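PDB 3B8B: CysQ, sulfite synthesis pathway protein from Bacteroides thetaiotaomicron VPI-5482, which probably hydrolyses adenosine 3',5'-bisphosphate to AMP and phosphate, using magnesium, as a member of the inositol monophosphatase family. Local coordinates for residues A125-A130 / D248-H253; A70-L75 / F80-E85; K37-Y42 / V141-Y146; E150-Y155 / Q172-S177. All coordinates share one frame; numbering follows the deposited sequence.

Contact 1 of 4, residues A125-A130 / D248-H253; sequences ALVQNA and DTAAGH
Helix 246-258, which carries the predicted magnesium ligand Asp248, lies across strand 121-128 of the central sheet, and Ala125 meets Ala250 and Ala251 where the two elements cross. The strand and helix segments run almost perpendicular, at 87°, with their axes 7.5 Å apart, and the small side chains are what allow so close a passage. Ala125 CB points toward the helix and comes to 3.4 Å from Ala250 CB, methyl against methyl, tighter than ordinary van der Waals contact. The same methyl lies 3.5 Å from Ala251 N, in the region where the helix is kinked and the nitrogens of Ala251 and Gly252 make no bond to the preceding turn. Ala251 turns its own methyl more aside, to 4.2 Å from Ala125 CB, and packs also on Ile137 of strand 131-139. This is one of the layer interfaces of the inositol monophosphatase fold, in which helices and sheets alternate in a sandwich. Two residues along the strand, Val127 adds a looser touch: with CG1 nearly anti to the backbone N (chi1 167°), its CG2 branch faces Ala250 CB at 4.4 Å. Val127 and Ala250 both pack against Tyr274 as well, whose hydroxyl bonds Thr249 OG1 and His253 ND1. Beyond the kink, His253 N bonds Thr249 O at 2.8 Å. At the other end of the segment, the carboxylate of Asp248 comes close to those of Asp105 and Asp108, a cluster consistent with their predicted role in holding magnesium.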
loop_
_atom_site.group_PDB
_atom_site.type_symbol
_atom_site.label_atom_id
_atom_site.label_comp_id
_atom_site.label_asym_id
_atom_site.label_seq_id
_atom_site.Cartn_x
_atom_site.Cartn_y
_atom_site.Cartn_z
ATOM N N ALA A 125 -4.618 -5.861 -0.319
ATOM C CA ALA A 125 -4.627 -6.404 1.021
ATOM C C ALA A 125 -5.676 -7.498 1.146
ATOM O O ALA A 125 -6.781 -7.368 0.575
ATOM C CB ALA A 125 -4.961 -5.295 2.046
ATOM N N LEU A 126 -5.348 -8.506 1.940
ATOM C CA LEU A 126 -6.351 -9.454 2.449
ATOM C C LEU A 126 -6.639 -9.019 3.874
ATOM O O LEU A 126 -5.716 -8.902 4.704
ATOM C CB LEU A 126 -5.870 -10.909 2.432
ATOM C CG LEU A 126 -6.991 -11.929 2.648
ATOM C CD1 LEU A 126 -7.980 -11.906 1.481
ATOM C CD2 LEU A 126 -6.378 -13.309 2.868
ATOM N N VAL A 127 -7.916 -8.793 4.128
ATOM C CA VAL A 127 -8.431 -8.357 5.438
ATOM C C VAL A 127 -9.288 -9.493 6.023
ATOM O O VAL A 127 -10.121 -10.071 5.314
ATOM C CB VAL A 127 -9.237 -7.069 5.292
ATOM C CG1 VAL A 127 -10.041 -6.760 6.574
ATOM C CG2 VAL A 127 -8.299 -5.883 4.923
ATOM N N GLN A 128 -9.030 -9.828 7.285
ATOM C CA GLN A 128 -9.789 -10.842 7.974
ATOM C C GLN A 128 -10.207 -10.312 9.330
ATOM O O GLN A 128 -9.385 -9.828 10.113
ATOM C CB GLN A 128 -8.980 -12.121 8.123
ATOM C CG GLN A 128 -9.807 -13.310 8.536
ATOM C CD GLN A 128 -9.112 -14.603 8.186
ATOM O OE1 GLN A 128 -7.938 -14.809 8.535
ATOM N NE2 GLN A 128 -9.801 -15.462 7.449
ATOM N N ASN A 129 -11.508 -10.373 9.581
ATOM C CA ASN A 129 -12.098 -9.807 10.804
ATOM C C ASN A 129 -11.560 -8.397 11.089
ATOM O O ASN A 129 -11.127 -8.061 12.205
ATOM C CB ASN A 129 -11.887 -10.759 11.968
ATOM C CG ASN A 129 -12.493 -12.119 11.699
ATOM O OD1 ASN A 129 -13.619 -12.218 11.202
ATOM N ND2 ASN A 129 -11.749 -13.174 12.008
ATOM N N ALA A 130 -11.575 -7.587 10.032
ATOM C CA ALA A 130 -11.291 -6.151 10.083
ATOM C C ALA A 130 -9.816 -5.805 10.235
ATOM O O ALA A 130 -9.483 -4.645 10.403
ATOM C CB ALA A 130 -12.080 -5.479 11.178
ATOM N N ASP A 248 -6.233 2.485 0.416
ATOM C CA ASP A 248 -4.905 3.047 0.319
ATOM C C ASP A 248 -3.993 2.769 1.502
ATOM O O ASP A 248 -2.804 3.044 1.431
ATOM C CB ASP A 248 -5.006 4.502 -0.030
ATOM C CG ASP A 248 -5.610 4.670 -1.406
ATOM O OD1 ASP A 248 -5.273 3.827 -2.308
ATOM O OD2 ASP A 248 -6.449 5.541 -1.585
ATOM N N THR A 249 -4.571 2.266 2.592
ATOM C CA THR A 249 -3.774 1.914 3.747
ATOM C C THR A 249 -3.672 0.416 4.049
ATOM O O THR A 249 -2.716 -0.007 4.694
ATOM C CB THR A 249 -4.264 2.620 5.032
ATOM O OG1 THR A 249 -5.595 2.246 5.350
ATOM C CG2 THR A 249 -4.163 4.178 4.882
ATOM N N ALA A 250 -4.662 -0.370 3.634
ATOM C CA ALA A 250 -4.758 -1.742 4.095
ATOM C C ALA A 250 -3.501 -2.554 3.773
ATOM O O ALA A 250 -2.957 -3.247 4.645
ATOM C CB ALA A 250 -6.032 -2.416 3.511
ATOM N N ALA A 251 -3.038 -2.472 2.532
ATOM C CA ALA A 251 -1.877 -3.256 2.141
ATOM C C ALA A 251 -0.639 -2.860 2.953
ATOM O O ALA A 251 0.057 -3.718 3.507
ATOM C CB ALA A 251 -1.617 -3.125 0.618
ATOM N N GLY A 252 -0.378 -1.560 3.020
ATOM C CA GLY A 252 0.763 -1.060 3.767
ATOM C C GLY A 252 0.668 -1.397 5.244
ATOM O O GLY A 252 1.675 -1.671 5.906
ATOM N N HIS A 253 -0.543 -1.399 5.764
ATOM C CA HIS A 253 -0.805 -1.700 7.170
ATOM C C HIS A 253 -0.427 -3.157 7.472
ATOM O O HIS A 253 0.205 -3.437 8.481
ATOM C CB HIS A 253 -2.274 -1.374 7.444
ATOM C CG HIS A 253 -2.681 -1.429 8.873
ATOM N ND1 HIS A 253 -3.911 -0.978 9.273
ATOM C CD2 HIS A 253 -2.056 -1.881 9.986
ATOM C CE1 HIS A 253 -4.037 -1.142 10.581
ATOM N NE2 HIS A 253 -2.925 -1.694 11.042
#

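Contact 2 of 4, residues A70-L75 / F80-E85; sequences AIVAIL and FPVLSE
Val72 is the first residue of 70-75 to reach across, its CG1 meeting Val82 CG1 at 4.1 Å. The two valines cross obliquely, branch against branch, and Val72 brings CG1 forward by setting it anti to its own carbonyl carbon, with chi1 at -57°. One turn on, Leu75 supplies the second touch, at the last residue of the helix. Here it is the root of the side chain that does the work: Leu75 CB sits 3.8 Å from Val82 CG2, and the Leu75 side chain also packs on Ile124 of strand 121-128. Val82 therefore fits against two residues one helical turn apart, spending one methyl on each. Leu75 N closes the last turn by bonding Ile71 O at 2.9 Å. Where the chain swings from helix to strand, Leu75 O and Phe80 O come to 3.9 Å of each other. Thr78 OG1 ties these two ends of the connection together, hydrogen-bonded to Leu75 O and to Phe80 N. Further along the strand, Ser84 OG is tied to His68 ND1, one more link back to helix 59-75. What results is a helix followed by a tight connection into an edge strand that pairs in parallel with 100-108 and delivers Glu85, a predicted magnesium ligand, to the active site of the inositol monophosphatase family.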
loop_
_atom_site.group_PDB
_atom_site.type_symbol
_atom_site.label_atom_id
_atom_site.label_comp_id
_atom_site.label_asym_id
_atom_site.label_seq_id
_atom_site.Cartn_x
_atom_site.Cartn_y
_atom_site.Cartn_z
ATOM N N ALA A 70 -6.810 -6.439 -14.537
ATOM C CA ALA A 70 -5.705 -7.386 -14.357
ATOM C C ALA A 70 -5.757 -8.023 -12.973
ATOM O O ALA A 70 -5.542 -9.227 -12.805
ATOM C CB ALA A 70 -4.341 -6.688 -14.574
ATOM N N ILE A 71 -6.054 -7.202 -11.982
ATOM C CA ILE A 71 -6.085 -7.680 -10.604
ATOM C C ILE A 71 -7.261 -8.629 -10.389
ATOM O O ILE A 71 -7.059 -9.715 -9.870
ATOM C CB ILE A 71 -6.155 -6.506 -9.614
ATOM C CG1 ILE A 71 -4.839 -5.721 -9.655
ATOM C CG2 ILE A 71 -6.493 -7.008 -8.199
ATOM C CD1 ILE A 71 -4.940 -4.329 -8.959
ATOM N N VAL A 72 -8.473 -8.218 -10.777
ATOM C CA VAL A 72 -9.648 -9.045 -10.486
ATOM C C VAL A 72 -9.654 -10.336 -11.314
ATOM O O VAL A 72 -10.218 -11.349 -10.886
ATOM C CB VAL A 72 -10.996 -8.280 -10.525
ATOM C CG1 VAL A 72 -10.965 -7.105 -9.539
ATOM C CG2 VAL A 72 -11.368 -7.859 -11.949
ATOM N N ALA A 73 -9.004 -10.339 -12.476
ATOM C CA ALA A 73 -8.883 -11.559 -13.266
ATOM C C ALA A 73 -8.264 -12.661 -12.406
ATOM O O ALA A 73 -8.630 -13.828 -12.533
ATOM C CB ALA A 73 -8.070 -11.357 -14.554
ATOM N N ILE A 74 -7.356 -12.282 -11.509
ATOM C CA ILE A 74 -6.736 -13.213 -10.570
ATOM C C ILE A 74 -7.534 -13.326 -9.265
ATOM O O ILE A 74 -7.908 -14.432 -8.887
ATOM C CB ILE A 74 -5.244 -12.838 -10.311
ATOM C CG1 ILE A 74 -4.434 -13.004 -11.608
ATOM C CG2 ILE A 74 -4.646 -13.655 -9.142
ATOM C CD1 ILE A 74 -3.080 -12.335 -11.573
ATOM N N LEU A 75 -7.828 -12.206 -8.606
ATOM C CA LEU A 75 -8.458 -12.275 -7.290
ATOM C C LEU A 75 -9.877 -12.869 -7.323
ATOM O O LEU A 75 -10.307 -13.505 -6.367
ATOM C CB LEU A 75 -8.465 -10.921 -6.593
ATOM C CG LEU A 75 -7.078 -10.299 -6.353
ATOM C CD1 LEU A 75 -7.247 -8.982 -5.521
ATOM C CD2 LEU A 75 -6.137 -11.303 -5.664
ATOM N N PHE A 80 -12.101 -15.402 -1.912
ATOM C CA PHE A 80 -12.501 -14.222 -1.186
ATOM C C PHE A 80 -13.013 -13.114 -2.100
ATOM O O PHE A 80 -12.427 -12.852 -3.157
ATOM C CB PHE A 80 -11.313 -13.693 -0.349
ATOM C CG PHE A 80 -10.704 -14.739 0.535
ATOM C CD1 PHE A 80 -11.458 -15.374 1.505
ATOM C CD2 PHE A 80 -9.395 -15.124 0.370
ATOM C CE1 PHE A 80 -10.902 -16.387 2.299
ATOM C CE2 PHE A 80 -8.839 -16.124 1.178
ATOM C CZ PHE A 80 -9.584 -16.741 2.129
ATOM N N PRO A 81 -14.063 -12.425 -1.670
ATOM C CA PRO A 81 -14.627 -11.320 -2.426
ATOM C C PRO A 81 -13.690 -10.105 -2.475
ATOM O O PRO A 81 -12.786 -9.984 -1.647
ATOM C CB PRO A 81 -15.915 -11.003 -1.663
ATOM C CG PRO A 81 -15.627 -11.440 -0.289
ATOM C CD PRO A 81 -14.792 -12.629 -0.401
ATOM N N VAL A 82 -13.928 -9.222 -3.445
ATOM C CA VAL A 82 -13.052 -8.099 -3.746
ATOM C C VAL A 82 -13.761 -6.767 -3.594
ATOM O O VAL A 82 -14.844 -6.539 -4.192
ATOM C CB VAL A 82 -12.507 -8.179 -5.208
ATOM C CG1 VAL A 82 -11.587 -7.021 -5.515
ATOM C CG2 VAL A 82 -11.836 -9.529 -5.465
ATOM N N LEU A 83 -13.162 -5.905 -2.783
ATOM C CA LEU A 83 -13.581 -4.532 -2.617
ATOM C C LEU A 83 -12.488 -3.680 -3.241
ATOM O O LEU A 83 -11.399 -3.527 -2.666
ATOM C CB LEU A 83 -13.761 -4.210 -1.145
ATOM C CG LEU A 83 -14.092 -2.757 -0.799
ATOM C CD1 LEU A 83 -15.411 -2.360 -1.478
ATOM C CD2 LEU A 83 -14.161 -2.605 0.701
ATOM N N SER A 84 -12.765 -3.169 -4.439
ATOM C CA SER A 84 -11.780 -2.383 -5.224
ATOM C C SER A 84 -12.206 -0.957 -5.358
ATOM O O SER A 84 -13.400 -0.642 -5.536
ATOM C CB SER A 84 -11.591 -2.959 -6.635
ATOM O OG SER A 84 -10.687 -2.156 -7.425
ATOM N N GLU A 85 -11.206 -0.079 -5.341
ATOM C CA GLU A 85 -11.410 1.323 -5.647
ATOM C C GLU A 85 -12.084 1.522 -7.022
ATOM O O GLU A 85 -12.885 2.469 -7.172
ATOM C CB GLU A 85 -10.047 2.026 -5.598
ATOM C CG GLU A 85 -10.047 3.576 -5.883
ATOM C CD GLU A 85 -10.280 3.904 -7.362
ATOM O OE1 GLU A 85 -9.856 3.105 -8.236
ATOM O OE2 GLU A 85 -10.887 4.970 -7.646
#

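Contact 3 of 4, residues K37-Y42 / V141-Y146; sequences KILSIY and VKKELY
Tyr42 and Val141 make the tight part of this contact between helix 20-43 and the turn that joins strands 131-139 and 144-149. Val141 CG2 approaches the ring obliquely, 3.6 Å from Tyr42 CE2 and 3.9 Å from Tyr42 CD2, the two side chains crossing at about a right angle. The ring can extend toward the turn because Tyr42 CG stands anti to the backbone N, chi1 -171°. The ring has further partners: Phe120 meets it edge-to-face, Arg116 makes a cation-pi contact, and Phe120 also packs on Val141.

Toward solvent the packing slackens. Leu39 CD1 is 4.4 Å from Val141 CG2, and Leu39 CD2 lies 4.0 Å from Lys143 CE, a pair to be read with caution since both residues were modelled in two conformers and touch crystal neighbours. In the conformer given, Lys143 bends at chi2 and curls back over its own turn, so that NZ bonds Val141 O at 2.8 Å. The ammonium comes from above the carbonyl plane, 37° out of it, with a C=O...N angle of 132°. Lys143 and Glu144 form a G1 beta bulge opposite Val139.

Across the two segments the chemistry is thus wholly apolar: the lysine meets the helix through its CE carbon, while in this conformer its ammonium group is hydrogen-bonded within the turn, which may help hold the turn's shape.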
loop_
_atom_site.group_PDB
_atom_site.type_symbol
_atom_site.label_atom_id
_atom_site.label_comp_id
_atom_site.label_asym_id
_atom_site.label_seq_id
_atom_site.Cartn_x
_atom_site.Cartn_y
_atom_site.Cartn_z
ATOM N N LYS A 37 0.351 -3.123 -16.815
ATOM C CA LYS A 37 -0.673 -2.378 -17.530
ATOM C C LYS A 37 -0.489 -0.875 -17.321
ATOM O O LYS A 37 -0.608 -0.084 -18.253
ATOM C CB LYS A 37 -2.087 -2.778 -17.103
ATOM C CG LYS A 37 -2.444 -4.255 -17.377
ATOM C CD LYS A 37 -2.333 -4.607 -18.847
ATOM C CE LYS A 37 -2.801 -6.029 -19.122
ATOM N NZ LYS A 37 -3.032 -6.162 -20.585
ATOM N N ILE A 38 -0.234 -0.498 -16.076
ATOM C CA ILE A 38 -0.069 0.909 -15.740
ATOM C C ILE A 38 1.153 1.483 -16.447
ATOM O O ILE A 38 1.104 2.573 -17.009
ATOM C CB ILE A 38 0.079 1.093 -14.224
ATOM C CG1 ILE A 38 -1.206 0.656 -13.488
ATOM C CG2 ILE A 38 0.413 2.568 -13.897
ATOM C CD1 ILE A 38 -0.994 0.432 -11.954
ATOM N N LEU A 39 2.266 0.765 -16.368
ATOM C CA LEU A 39 3.522 1.264 -16.897
ATOM C C LEU A 39 3.450 1.375 -18.430
ATOM O O LEU A 39 4.016 2.314 -19.013
ATOM C CB LEU A 39 4.681 0.382 -16.393
ATOM C CG LEU A 39 6.106 0.850 -16.680
ATOM C CD1 LEU A 39 6.412 2.126 -15.924
ATOM C CD2 LEU A 39 7.130 -0.238 -16.368
ATOM N N SER A 40 2.742 0.455 -19.077
ATOM C CA SER A 40 2.610 0.522 -20.529
ATOM C C SER A 40 1.990 1.856 -20.951
ATOM O O SER A 40 2.477 2.469 -21.894
ATOM C CB SER A 40 1.820 -0.651 -21.082
ATOM O OG SER A 40 1.765 -0.581 -22.499
ATOM N N ILE A 41 0.975 2.325 -20.213
ATOM C CA ILE A 41 0.346 3.621 -20.452
ATOM C C ILE A 41 1.286 4.775 -20.029
ATOM O O ILE A 41 1.460 5.747 -20.771
ATOM C CB ILE A 41 -1.014 3.695 -19.733
ATOM C CG1 ILE A 41 -2.021 2.742 -20.410
ATOM C CG2 ILE A 41 -1.592 5.108 -19.719
ATOM C CD1 ILE A 41 -3.175 2.481 -19.517
ATOM N N TYR A 42 1.911 4.632 -18.859
ATOM C CA TYR A 42 2.771 5.699 -18.338
ATOM C C TYR A 42 3.932 5.997 -19.281
ATOM O O TYR A 42 4.332 7.165 -19.453
ATOM C CB TYR A 42 3.287 5.310 -16.964
ATOM C CG TYR A 42 4.017 6.391 -16.178
ATOM C CD1 TYR A 42 3.328 7.428 -15.545
ATOM C CD2 TYR A 42 5.395 6.313 -15.982
ATOM C CE1 TYR A 42 3.994 8.375 -14.784
ATOM C CE2 TYR A 42 6.059 7.260 -15.228
ATOM C CZ TYR A 42 5.366 8.295 -14.644
ATOM O OH TYR A 42 6.027 9.218 -13.842
ATOM N N VAL A 141 7.125 2.171 -11.433
ATOM C CA VAL A 141 8.263 2.904 -12.012
ATOM C C VAL A 141 9.619 2.418 -11.472
ATOM O O VAL A 141 10.579 2.301 -12.218
ATOM C CB VAL A 141 8.102 4.424 -11.812
ATOM C CG1 VAL A 141 9.392 5.168 -12.266
ATOM C CG2 VAL A 141 6.854 4.932 -12.608
ATOM N N LYS A 142 9.651 2.124 -10.183
ATOM C CA LYS A 142 10.862 1.732 -9.470
ATOM C C LYS A 142 11.125 0.225 -9.438
ATOM O O LYS A 142 12.187 -0.195 -8.955
ATOM C CB LYS A 142 10.775 2.236 -8.028
ATOM C CG LYS A 142 10.605 3.731 -7.872
ATOM C CD LYS A 142 10.766 4.156 -6.483
ATOM C CE LYS A 142 12.207 4.053 -6.072
ATOM N NZ LYS A 142 12.434 4.940 -4.952
ATOM N N LYS A 143 10.144 -0.561 -9.902
ATOM C CA LYS A 143 10.173 -2.027 -9.891
ATOM C C LYS A 143 10.480 -2.538 -8.483
ATOM O O LYS A 143 11.280 -3.465 -8.283
ATOM C CB LYS A 143 11.150 -2.556 -10.940
ATOM C CG LYS A 143 10.711 -2.227 -12.354
ATOM C CD LYS A 143 11.137 -0.834 -12.803
ATOM C CE LYS A 143 10.491 -0.439 -14.152
ATOM N NZ LYS A 143 10.918 0.902 -14.598
ATOM N N GLU A 144 9.821 -1.916 -7.505
ATOM C CA GLU A 144 9.984 -2.256 -6.089
ATOM C C GLU A 144 8.686 -2.873 -5.573
ATOM O O GLU A 144 7.615 -2.297 -5.755
ATOM C CB GLU A 144 10.425 -0.997 -5.307
ATOM C CG GLU A 144 11.931 -0.716 -5.619
ATOM C CD GLU A 144 12.653 0.339 -4.806
ATOM O OE1 GLU A 144 12.039 1.031 -3.988
ATOM O OE2 GLU A 144 13.883 0.450 -5.028
ATOM N N LEU A 145 8.795 -4.048 -4.959
ATOM C CA LEU A 145 7.663 -4.808 -4.482
ATOM C C LEU A 145 7.830 -5.023 -2.983
ATOM O O LEU A 145 8.874 -5.445 -2.543
ATOM C CB LEU A 145 7.652 -6.178 -5.187
ATOM C CG LEU A 145 6.566 -7.152 -4.754
ATOM C CD1 LEU A 145 5.218 -6.689 -5.320
ATOM C CD2 LEU A 145 6.904 -8.605 -5.157
ATOM N N TYR A 146 6.795 -4.711 -2.214
ATOM C CA TYR A 146 6.770 -4.975 -0.791
ATOM C C TYR A 146 5.619 -5.943 -0.591
ATOM O O TYR A 146 4.539 -5.769 -1.168
ATOM C CB TYR A 146 6.472 -3.717 -0.000
ATOM C CG TYR A 146 7.424 -2.562 -0.215
ATOM C CD1 TYR A 146 7.210 -1.634 -1.236
ATOM C CD2 TYR A 146 8.494 -2.366 0.631
ATOM C CE1 TYR A 146 8.068 -0.578 -1.426
ATOM C CE2 TYR A 146 9.353 -1.298 0.450
ATOM C CZ TYR A 146 9.116 -0.401 -0.561
ATOM O OH TYR A 146 9.969 0.677 -0.736
#

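Contact 4 of 4, residues E150-Y155 / Q172-S177; sequences EGTGAY and QMIEKS
Ser177 OG donates to Met173 O at 2.7 Å, meeting the carbonyl at 147° and tilted 32° from its plane. With OG placed anti to its own carbonyl carbon (chi1 -62°) the hydroxyl folds back toward the helix, and the serine's CB is what meets strand 153-155, 3.8 Å from Tyr155 CB. Ser177 N adds a bond to Ile174 O. Ile174 carries most of the remaining contact. Its CG1 sits 4.1 Å above one face of the Tyr155 ring, displaced toward the rim, and its CG2 reaches the phenol end, 3.6 Å from both Tyr155 CZ and Tyr155 OH. The outer methyl, Ile174 CD1, passes on to Thr152 CG2 at 3.8 Å. Gly153 lies near the phenol end, on the other side of the ring plane from Ile174 CG1, where a beta carbon would run into Tyr155 OH; with Thr152 it forms a classic beta bulge facing Val149. Putting an alanine at Tyr155 removes the ring on which Ile174 CG1 and CG2 rest, and a gap would probably open between helix and strand. This is plain structural packing, remote from the predicted magnesium and substrate site. Strand 153-155 is the outermost strand at this end of the six-stranded sheet, and helix 170-176 packs over it and its neighbour 144-149, with Ile174 and Ser177 on Phe147 and Met173, built as selenomethionine, on Leu145.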
loop_
_atom_site.group_PDB
_atom_site.type_symbol
_atom_site.label_atom_id
_atom_site.label_comp_id
_atom_site.label_asym_id
_atom_site.label_seq_id
_atom_site.Cartn_x
_atom_site.Cartn_y
_atom_site.Cartn_z
ATOM N N GLU A 150 0.959 -12.141 7.616
ATOM C CA GLU A 150 0.965 -12.198 9.075
ATOM C C GLU A 150 1.454 -13.575 9.508
ATOM O O GLU A 150 0.984 -14.584 8.990
ATOM C CB GLU A 150 -0.433 -11.913 9.638
ATOM C CG GLU A 150 -0.477 -11.795 11.163
ATOM C CD GLU A 150 -1.889 -11.633 11.681
ATOM O OE1 GLU A 150 -2.490 -12.688 12.008
ATOM O OE2 GLU A 150 -2.396 -10.501 11.755
ATOM N N GLY A 151 2.423 -13.610 10.426
ATOM C CA GLY A 151 3.004 -14.867 10.898
ATOM C C GLY A 151 4.219 -15.343 10.129
ATOM O O GLY A 151 4.890 -16.312 10.539
ATOM N N THR A 152 4.497 -14.702 8.997
ATOM C CA THR A 152 5.621 -15.059 8.167
ATOM C C THR A 152 6.640 -13.929 8.164
ATOM O O THR A 152 7.777 -14.110 8.604
ATOM C CB THR A 152 5.163 -15.408 6.751
ATOM O OG1 THR A 152 4.358 -16.594 6.827
ATOM C CG2 THR A 152 6.382 -15.679 5.836
ATOM N N GLY A 153 6.214 -12.754 7.738
ATOM C CA GLY A 153 7.099 -11.593 7.714
ATOM C C GLY A 153 6.720 -10.586 6.648
ATOM O O GLY A 153 5.761 -10.804 5.899
ATOM N N ALA A 154 7.482 -9.496 6.611
ATOM C CA ALA A 154 7.372 -8.438 5.610
ATOM C C ALA A 154 8.680 -8.415 4.836
ATOM O O ALA A 154 9.752 -8.568 5.420
ATOM C CB ALA A 154 7.109 -7.056 6.266
ATOM N N TYR A 155 8.564 -8.245 3.519
ATOM C CA TYR A 155 9.678 -8.408 2.598
ATOM C C TYR A 155 9.691 -7.324 1.540
ATOM O O TYR A 155 8.635 -6.854 1.115
ATOM C CB TYR A 155 9.595 -9.778 1.909
ATOM C CG TYR A 155 9.675 -10.905 2.894
ATOM C CD1 TYR A 155 10.898 -11.379 3.332
ATOM C CD2 TYR A 155 8.519 -11.414 3.463
ATOM C CE1 TYR A 155 10.959 -12.390 4.284
ATOM C CE2 TYR A 155 8.566 -12.406 4.417
ATOM C CZ TYR A 155 9.774 -12.881 4.820
ATOM O OH TYR A 155 9.815 -13.879 5.775
ATOM N N GLN A 172 9.865 -19.173 -2.775
ATOM C CA GLN A 172 10.990 -18.645 -3.548
ATOM C C GLN A 172 11.069 -17.103 -3.490
ATOM O O GLN A 172 12.165 -16.546 -3.347
ATOM C CB GLN A 172 10.889 -19.160 -4.987
ATOM C CG GLN A 172 11.810 -18.516 -5.975
ATOM C CD GLN A 172 11.889 -19.274 -7.298
ATOM O OE1 GLN A 172 11.703 -20.509 -7.353
ATOM N NE2 GLN A 172 12.180 -18.532 -8.382
HETATM N N MSE A 173 9.919 -16.422 -3.547
HETATM C CA MSE A 173 9.886 -14.962 -3.434
HETATM C C MSE A 173 10.473 -14.556 -2.098
HETATM O O MSE A 173 11.233 -13.591 -2.011
HETATM C CB MSE A 173 8.462 -14.401 -3.512
HETATM C CG MSE A 173 7.716 -14.584 -4.808
HETATM SE SE MSE A 173 8.391 -13.494 -6.261
HETATM C CE MSE A 173 8.402 -11.782 -5.328
ATOM N N ILE A 174 10.076 -15.249 -1.040
ATOM C CA ILE A 174 10.528 -14.899 0.305
ATOM C C ILE A 174 12.039 -15.073 0.395
ATOM O O ILE A 174 12.743 -14.201 0.917
ATOM C CB ILE A 174 9.830 -15.760 1.366
ATOM C CG1 ILE A 174 8.368 -15.337 1.497
ATOM C CG2 ILE A 174 10.560 -15.693 2.718
ATOM C CD1 ILE A 174 7.534 -16.297 2.258
ATOM N N GLU A 175 12.543 -16.183 -0.131
ATOM C CA GLU A 175 13.972 -16.502 -0.083
ATOM C C GLU A 175 14.800 -15.425 -0.761
ATOM O O GLU A 175 15.885 -15.063 -0.290
ATOM C CB GLU A 175 14.233 -17.863 -0.766
ATOM C CG GLU A 175 15.696 -18.165 -1.123
ATOM C CD GLU A 175 16.630 -18.086 0.064
ATOM O OE1 GLU A 175 16.143 -18.140 1.214
ATOM O OE2 GLU A 175 17.860 -17.963 -0.153
ATOM N N LYS A 176 14.290 -14.931 -1.883
ATOM C CA LYS A 176 14.969 -13.956 -2.734
ATOM C C LYS A 176 14.821 -12.510 -2.285
ATOM O O LYS A 176 15.471 -11.620 -2.827
ATOM C CB LYS A 176 14.439 -14.043 -4.165
ATOM C CG LYS A 176 14.842 -15.318 -4.875
ATOM C CD LYS A 176 14.521 -15.286 -6.366
ATOM C CE LYS A 176 15.274 -16.394 -7.100
ATOM N NZ LYS A 176 14.719 -16.660 -8.457
ATOM N N SER A 177 13.932 -12.258 -1.340
ATOM C CA SER A 177 13.655 -10.893 -0.919
ATOM C C SER A 177 14.369 -10.574 0.380
ATOM O O SER A 177 14.973 -11.460 0.985
ATOM C CB SER A 177 12.149 -10.714 -0.729
ATOM O OG SER A 177 11.465 -10.922 -1.959
#

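All four contacts bring a helix against the six-stranded sheet or, in contact 3, one of its connecting turns, and all are apolar across their segments. Contact 1 is the buried one, joining an inner strand to the helix of Asp248; contacts 2, 3 and 4 are partly exposed. Small alanines give contact 1 its close approach, branched side chains fill contact 2, and aromatic rings meet aliphatic groups in contacts 3 and 4. Contacts 2 and 4 lie at the two outermost strands, their centres about 22 Å apart. Contacts 1 and 2 touch through Leu126 and Phe80, contacts 2 and 3 through Ala70 and Lys37 on consecutive helices, and contacts 3 and 4 through neighbouring strands, where Tyr146 meets the carbonyl of Tyr155.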